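Long-range contact in ATP-dependent Clp endopeptidase (Clostridium difficile, PDB 3FES), which probably serves as the substrate- and adaptor-recruiting N-terminal domain of ClpC, an ATP-driven unfoldase that feeds proteins to a protease: residues Arg85-Phe96 with His109-Gly120. Sequence-based numbering, arbitrary orientation.
Sequences RSKQILELSGMF and HILLAIIQEGEG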
ATOM      1  N   ARG A  85      -8.891   8.600   1.805  1.00 20.82           N
ATOM      2  CA  ARG A  85      -8.880   7.156   1.580  1.00 22.54           C
ATOM      3  C   ARG A  85      -7.639   6.461   2.185  1.00 21.58           C
ATOM      4  O   ARG A  85      -7.749   5.376   2.782  1.00 21.56           O
ATOM      5  CB  ARG A  85      -8.972   6.793   0.098  1.00 23.25           C
ATOM      6  CG  ARG A  85      -9.007   5.288  -0.103  1.00 28.20           C
ATOM      7  CD  ARG A  85      -9.248   4.899  -1.567  1.00 29.18           C
ATOM      8  NE  ARG A  85     -10.595   5.242  -2.072  1.00 32.85           N
ATOM      9  CZ  ARG A  85     -10.868   6.314  -2.808  1.00 28.59           C
ATOM     10  NH1 ARG A  85     -12.096   6.517  -3.251  1.00 27.05           N
ATOM     11  NH2 ARG A  85      -9.892   7.179  -3.106  1.00 33.24           N
ATOM     12  N   SER A  86      -6.491   7.102   2.034  1.00 21.72           N
ATOM     13  CA  SER A  86      -5.272   6.663   2.709  1.00 21.23           C
ATOM     14  C   SER A  86      -5.437   6.607   4.206  1.00 20.66           C
ATOM     15  O   SER A  86      -5.044   5.618   4.829  1.00 21.27           O
ATOM     16  CB  SER A  86      -4.089   7.536   2.301  1.00 20.04           C
ATOM     17  OG  SER A  86      -3.793   7.287   0.917  1.00 23.16           O
ATOM     18  N   LYS A  87      -6.010   7.651   4.781  1.00 20.20           N
ATOM     19  CA  LYS A  87      -6.304   7.642   6.221  1.00 21.12           C
ATOM     20  C   LYS A  87      -7.262   6.522   6.637  1.00 21.39           C
ATOM     21  O   LYS A  87      -7.053   5.887   7.672  1.00 22.09           O
ATOM     22  CB  LYS A  87      -6.822   9.007   6.698  1.00 19.74           C
ATOM     23  CG  LYS A  87      -5.686  10.072   6.692  1.00 23.38           C
ATOM     24  CD  LYS A  87      -6.110  11.382   7.358  1.00 28.46           C
ATOM     25  CE  LYS A  87      -6.284  11.210   8.863  1.00 33.79           C
ATOM     26  NZ  LYS A  87      -4.974  11.343   9.551  1.00 36.92           N
ATOM     27  N   GLN A  88      -8.295   6.281   5.820  0.50 20.95           N
ATOM     28  CA  GLN A  88      -9.231   5.203   6.063  0.50 21.20           C
ATOM     29  C   GLN A  88      -8.553   3.831   5.969  0.50 20.93           C
ATOM     30  O   GLN A  88      -8.820   2.946   6.781  0.50 21.00           O
ATOM     31  CB  GLN A  88     -10.395   5.284   5.056  0.50 21.56           C
ATOM     32  CG  GLN A  88     -11.344   6.446   5.323  0.50 25.02           C
ATOM     33  CD  GLN A  88     -12.480   6.094   6.292  0.50 31.93           C
ATOM     34  OE1 GLN A  88     -12.653   6.743   7.342  0.50 35.51           O
ATOM     35  NE2 GLN A  88     -13.273   5.077   5.936  0.50 32.64           N
ATOM     36  N   ILE A  89      -7.694   3.667   4.977  1.00 20.81           N
ATOM     37  CA  ILE A  89      -6.900   2.425   4.825  1.00 21.47           C
ATOM     38  C   ILE A  89      -6.052   2.166   6.059  1.00 22.21           C
ATOM     39  O   ILE A  89      -6.026   1.029   6.595  1.00 22.37           O
ATOM     40  CB  ILE A  89      -6.016   2.483   3.564  1.00 21.83           C
ATOM     41  CG1 ILE A  89      -6.900   2.286   2.323  1.00 24.48           C
ATOM     42  CG2 ILE A  89      -4.848   1.402   3.637  1.00 23.19           C
ATOM     43  CD1 ILE A  89      -6.249   2.751   1.007  1.00 24.08           C
ATOM     44  N   LEU A  90      -5.366   3.213   6.543  1.00 21.22           N
ATOM     45  CA  LEU A  90      -4.540   2.995   7.730  1.00 22.02           C
ATOM     46  C   LEU A  90      -5.364   2.671   8.972  1.00 22.15           C
ATOM     47  O   LEU A  90      -4.964   1.850   9.775  1.00 21.21           O
ATOM     48  CB  LEU A  90      -3.598   4.165   7.985  1.00 21.15           C
ATOM     49  CG  LEU A  90      -2.576   4.361   6.857  1.00 23.07           C
ATOM     50  CD1 LEU A  90      -1.719   5.580   7.234  1.00 24.87           C
ATOM     51  CD2 LEU A  90      -1.665   3.127   6.572  1.00 23.89           C
ATOM     52  N   GLU A  91      -6.477   3.370   9.161  1.00 22.36           N
ATOM     53  CA  GLU A  91      -7.416   3.038  10.232  1.00 23.89           C
ATOM     54  C   GLU A  91      -7.923   1.605  10.102  1.00 24.38           C
ATOM     55  O   GLU A  91      -7.943   0.858  11.093  1.00 24.47           O
ATOM     56  CB  GLU A  91      -8.556   4.056  10.223  1.00 24.64           C
ATOM     57  CG  GLU A  91      -9.623   3.879  11.239  1.00 28.86           C
ATOM     58  CD  GLU A  91     -10.685   4.979  11.070  1.00 36.97           C
ATOM     59  OE1 GLU A  91     -11.361   5.023  10.019  1.00 39.80           O
ATOM     60  OE2 GLU A  91     -10.829   5.798  11.983  1.00 38.47           O
ATOM     61  N   LEU A  92      -8.302   1.202   8.897  1.00 23.09           N
ATOM     62  CA  LEU A  92      -8.712  -0.179   8.675  1.00 24.25           C
ATOM     63  C   LEU A  92      -7.619  -1.240   8.960  1.00 24.38           C
ATOM     64  O   LEU A  92      -7.910  -2.325   9.474  1.00 24.53           O
ATOM     65  CB  LEU A  92      -9.177  -0.315   7.235  1.00 25.04           C
ATOM     66  CG  LEU A  92     -10.023  -1.519   6.794  1.00 29.53           C
ATOM     67  CD1 LEU A  92     -11.266  -1.709   7.673  1.00 31.25           C
ATOM     68  CD2 LEU A  92     -10.434  -1.278   5.344  1.00 29.09           C
ATOM     69  N   SER A  93      -6.375  -0.926   8.625  1.00 24.08           N
ATOM     70  CA  SER A  93      -5.285  -1.844   8.964  1.00 23.42           C
ATOM     71  C   SER A  93      -5.233  -2.076  10.486  1.00 23.71           C
ATOM     72  O   SER A  93      -4.963  -3.203  10.908  1.00 23.14           O
ATOM     73  CB  SER A  93      -3.974  -1.348   8.368  1.00 24.07           C
ATOM     74  OG  SER A  93      -3.457  -0.252   9.107  1.00 22.49           O
ATOM     75  N   GLY A  94      -5.473  -1.035  11.306  1.00 22.18           N
ATOM     76  CA  GLY A  94      -5.577  -1.226  12.766  1.00 22.50           C
ATOM     77  C   GLY A  94      -6.772  -2.088  13.170  1.00 23.87           C
ATOM     78  O   GLY A  94      -6.691  -2.956  14.068  1.00 23.65           O
HETATM   79  N   MSE A  95      -7.919  -1.835  12.536  1.00 22.69           N
HETATM   80  CA  MSE A  95      -9.081  -2.658  12.753  1.00 23.55           C
HETATM   81  C   MSE A  95      -8.834  -4.134  12.456  1.00 23.62           C
HETATM   82  O   MSE A  95      -9.288  -4.984  13.223  1.00 23.51           O
HETATM   83  CB  MSE A  95     -10.268  -2.114  11.943  1.00 22.97           C
HETATM   84  CG  MSE A  95     -10.517  -0.703  12.399  1.00 24.12           C
HETATM   85 SE   MSE A  95     -11.943   0.217  11.355  0.75 32.04          SE
HETATM   86  CE  MSE A  95     -12.242   1.633  12.675  1.00 36.72           C
ATOM     87  N   PHE A  96      -8.128  -4.431  11.377  1.00 23.65           N
ATOM     88  CA  PHE A  96      -7.832  -5.830  11.024  1.00 24.67           C
ATOM     89  C   PHE A  96      -6.897  -6.469  12.072  1.00 25.12           C
ATOM     90  O   PHE A  96      -7.130  -7.613  12.550  1.00 24.77           O
ATOM     91  CB  PHE A  96      -7.167  -5.908   9.652  1.00 26.69           C
ATOM     92  CG  PHE A  96      -8.128  -6.004   8.517  1.00 27.25           C
ATOM     93  CD1 PHE A  96      -8.971  -7.127   8.400  1.00 30.64           C
ATOM     94  CD2 PHE A  96      -8.159  -5.023   7.529  1.00 28.28           C
ATOM     95  CE1 PHE A  96      -9.867  -7.230   7.327  1.00 30.96           C
ATOM     96  CE2 PHE A  96      -9.059  -5.096   6.459  1.00 28.48           C
ATOM     97  CZ  PHE A  96      -9.901  -6.194   6.344  1.00 31.33           C
ATOM     98  N   HIS A 109      -1.400  -6.207   7.037  1.00 22.64           N
ATOM     99  CA  HIS A 109      -2.639  -5.528   7.454  1.00 23.42           C
ATOM    100  C   HIS A 109      -2.974  -4.328   6.581  1.00 22.90           C
ATOM    101  O   HIS A 109      -4.137  -4.120   6.257  1.00 22.94           O
ATOM    102  CB  HIS A 109      -2.647  -5.168   8.945  1.00 22.92           C
ATOM    103  CG  HIS A 109      -2.295  -6.319   9.842  1.00 26.29           C
ATOM    104  ND1 HIS A 109      -3.168  -7.360  10.118  1.00 28.72           N
ATOM    105  CD2 HIS A 109      -1.133  -6.627  10.460  1.00 23.48           C
ATOM    106  CE1 HIS A 109      -2.565  -8.236  10.906  1.00 24.78           C
ATOM    107  NE2 HIS A 109      -1.338  -7.804  11.143  1.00 30.29           N
ATOM    108  N   ILE A 110      -1.954  -3.586   6.165  1.00 23.27           N
ATOM    109  CA  ILE A 110      -2.152  -2.454   5.257  1.00 22.43           C
ATOM    110  C   ILE A 110      -2.628  -2.962   3.898  1.00 22.92           C
ATOM    111  O   ILE A 110      -3.561  -2.428   3.352  1.00 22.40           O
ATOM    112  CB  ILE A 110      -0.900  -1.590   5.146  1.00 22.38           C
ATOM    113  CG1 ILE A 110      -0.524  -1.093   6.560  1.00 21.98           C
ATOM    114  CG2 ILE A 110      -1.138  -0.388   4.148  1.00 20.33           C
ATOM    115  CD1 ILE A 110       0.804  -0.245   6.597  1.00 23.91           C
ATOM    116  N   LEU A 111      -2.017  -4.020   3.382  1.00 22.72           N
ATOM    117  CA  LEU A 111      -2.466  -4.538   2.079  1.00 24.28           C
ATOM    118  C   LEU A 111      -3.891  -5.128   2.188  1.00 23.62           C
ATOM    119  O   LEU A 111      -4.721  -4.938   1.294  1.00 23.39           O
ATOM    120  CB  LEU A 111      -1.433  -5.570   1.526  1.00 23.57           C
ATOM    121  CG  LEU A 111      -1.776  -6.105   0.111  1.00 23.88           C
ATOM    122  CD1 LEU A 111      -1.936  -4.981  -0.917  1.00 26.49           C
ATOM    123  CD2 LEU A 111      -0.664  -7.135  -0.335  1.00 23.73           C
ATOM    124  N   LEU A 112      -4.191  -5.817   3.288  1.00 23.57           N
ATOM    125  CA  LEU A 112      -5.567  -6.305   3.532  1.00 24.50           C
ATOM    126  C   LEU A 112      -6.593  -5.149   3.442  1.00 24.30           C
ATOM    127  O   LEU A 112      -7.703  -5.263   2.887  1.00 20.92           O
ATOM    128  CB  LEU A 112      -5.644  -6.868   4.939  1.00 24.88           C
ATOM    129  CG  LEU A 112      -6.555  -8.015   5.336  1.00 32.46           C
ATOM    130  CD1 LEU A 112      -6.713  -9.048   4.226  1.00 34.81           C
ATOM    131  CD2 LEU A 112      -5.843  -8.638   6.545  1.00 34.06           C
ATOM    132  N   ALA A 113      -6.204  -4.046   4.064  1.00 21.45           N
ATOM    133  CA  ALA A 113      -7.056  -2.855   4.132  1.00 21.86           C
ATOM    134  C   ALA A 113      -7.234  -2.186   2.774  1.00 21.50           C
ATOM    135  O   ALA A 113      -8.352  -1.740   2.451  1.00 21.35           O
ATOM    136  CB  ALA A 113      -6.401  -1.857   5.140  1.00 20.93           C
ATOM    137  N   ILE A 114      -6.155  -2.121   1.981  1.00 22.24           N
ATOM    138  CA  ILE A 114      -6.245  -1.592   0.607  1.00 23.10           C
ATOM    139  C   ILE A 114      -7.300  -2.393  -0.138  1.00 24.33           C
ATOM    140  O   ILE A 114      -8.233  -1.834  -0.725  1.00 23.40           O
ATOM    141  CB  ILE A 114      -4.887  -1.661  -0.141  1.00 23.31           C
ATOM    142  CG1 ILE A 114      -3.936  -0.570   0.408  1.00 21.68           C
ATOM    143  CG2 ILE A 114      -5.077  -1.363  -1.652  1.00 21.96           C
ATOM    144  CD1 ILE A 114      -2.504  -0.682  -0.167  1.00 24.89           C
ATOM    145  N   ILE A 115      -7.158  -3.706  -0.100  1.00 25.05           N
ATOM    146  CA  ILE A 115      -8.109  -4.609  -0.819  1.00 26.61           C
ATOM    147  C   ILE A 115      -9.552  -4.479  -0.329  1.00 27.77           C
ATOM    148  O   ILE A 115     -10.508  -4.351  -1.139  1.00 27.18           O
ATOM    149  CB  ILE A 115      -7.612  -6.055  -0.756  1.00 26.21           C
ATOM    150  CG1 ILE A 115      -6.318  -6.159  -1.560  1.00 27.67           C
ATOM    151  CG2 ILE A 115      -8.692  -7.080  -1.322  1.00 28.69           C
ATOM    152  CD1 ILE A 115      -5.536  -7.481  -1.340  1.00 28.94           C
ATOM    153  N   GLN A 116      -9.724  -4.492   0.984  1.00 28.93           N
ATOM    154  CA  GLN A 116     -11.032  -4.294   1.596  1.00 31.71           C
ATOM    155  C   GLN A 116     -11.704  -2.986   1.247  1.00 32.40           C
ATOM    156  O   GLN A 116     -12.931  -2.967   1.042  1.00 32.06           O
ATOM    157  CB  GLN A 116     -10.923  -4.355   3.102  1.00 32.04           C
ATOM    158  CG  GLN A 116     -11.171  -5.709   3.608  1.00 39.66           C
ATOM    159  CD  GLN A 116     -12.584  -6.097   3.381  1.00 45.03           C
ATOM    160  OE1 GLN A 116     -13.509  -5.377   3.770  1.00 50.21           O
ATOM    161  NE2 GLN A 116     -12.778  -7.212   2.702  1.00 47.40           N
ATOM    162  N   GLU A 117     -10.911  -1.917   1.174  1.00 32.82           N
ATOM    163  CA  GLU A 117     -11.450  -0.583   0.869  1.00 34.76           C
ATOM    164  C   GLU A 117     -12.100  -0.586  -0.529  1.00 34.99           C
ATOM    165  O   GLU A 117     -13.148   0.047  -0.754  1.00 33.88           O
ATOM    166  CB  GLU A 117     -10.373   0.509   1.035  1.00 34.58           C
ATOM    167  CG  GLU A 117     -10.960   1.920   1.104  1.00 40.03           C
ATOM    168  CD  GLU A 117     -11.308   2.463  -0.279  1.00 45.05           C
ATOM    169  OE1 GLU A 117     -10.747   1.936  -1.275  1.00 47.19           O
ATOM    170  OE2 GLU A 117     -12.132   3.416  -0.388  1.00 47.04           O
ATOM    171  N   GLY A 118     -11.483  -1.315  -1.452  1.00 35.19           N
ATOM    172  CA  GLY A 118     -12.147  -1.686  -2.704  1.00 36.20           C
ATOM    173  C   GLY A 118     -12.157  -0.662  -3.824  1.00 37.23           C
ATOM    174  O   GLY A 118     -12.414  -1.000  -4.961  1.00 37.15           O
ATOM    175  N   GLU A 119     -11.897   0.600  -3.511  1.00 37.30           N
ATOM    176  CA  GLU A 119     -11.974   1.679  -4.493  1.00 37.59           C
ATOM    177  C   GLU A 119     -10.600   2.322  -4.567  1.00 36.54           C
ATOM    178  O   GLU A 119      -9.660   1.819  -3.956  1.00 37.33           O
ATOM    179  CB  GLU A 119     -13.027   2.679  -4.029  1.00 38.92           C
ATOM    180  CG  GLU A 119     -14.320   1.971  -3.634  1.00 43.75           C
ATOM    181  CD  GLU A 119     -15.549   2.849  -3.733  1.00 52.82           C
ATOM    182  OE1 GLU A 119     -15.540   3.828  -4.523  1.00 56.98           O
ATOM    183  OE2 GLU A 119     -16.543   2.543  -3.026  1.00 55.97           O
ATOM    184  N   GLY A 120     -10.460   3.422  -5.293  1.00 34.58           N
ATOM    185  CA  GLY A 120      -9.168   4.117  -5.279  1.00 32.20           C
ATOM    186  C   GLY A 120      -8.260   3.537  -6.342  1.00 30.22           C
ATOM    187  O   GLY A 120      -8.565   2.480  -6.943  1.00 28.27           O
TER
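With CG trans to the backbone N (chi1 -178°) and a bend at chi3, the side chain of R85 drops from its helix to meet E117, whose own chain turns at chi2 to bring the carboxylate up. The two cross at about a right angle, guanidinium and carboxylate planes 76° apart, and R85 NE gives a hydrogen bond of 2.9 Å to E117 OE2 from above the carboxylate plane. G120 CA lies over one guanidinium face, 3.7 Å from R85 CZ. The other carboxylate oxygen is engaged within its own segment: E119 N donates to E117 OE1 at 2.8 Å, tying the turn after helix 107-117 to the salt bridge.

Between the helices, whose axes approach to 7.9 Å, the packing is knobs-into-holes. A113 is small enough to sit among I89, L92, S93 and F96, its CB 3.8 Å from L92 CB; in return, I89 fits among I110, A113, I114 and E117, with I89 CG2 3.9 Å from I114 CG1. F96 spreads its ring over L112, whose CG lies 3.8 Å from the ring centroid, almost on the normal, in a CH-pi contact. S93 OG donates a hydrogen bond of 2.7 Å to L90 O in its own helix, while S93 CB packs against H109 O.

Helices 10-25 and 33-43 add I16 and I36 against I110, extending the apolar core of this mainly helical Clp N-terminal domain. The chemistry is thus divided: apolar interlocking joins the helices, while the R85-E117 ion pair fastens the turn at one end.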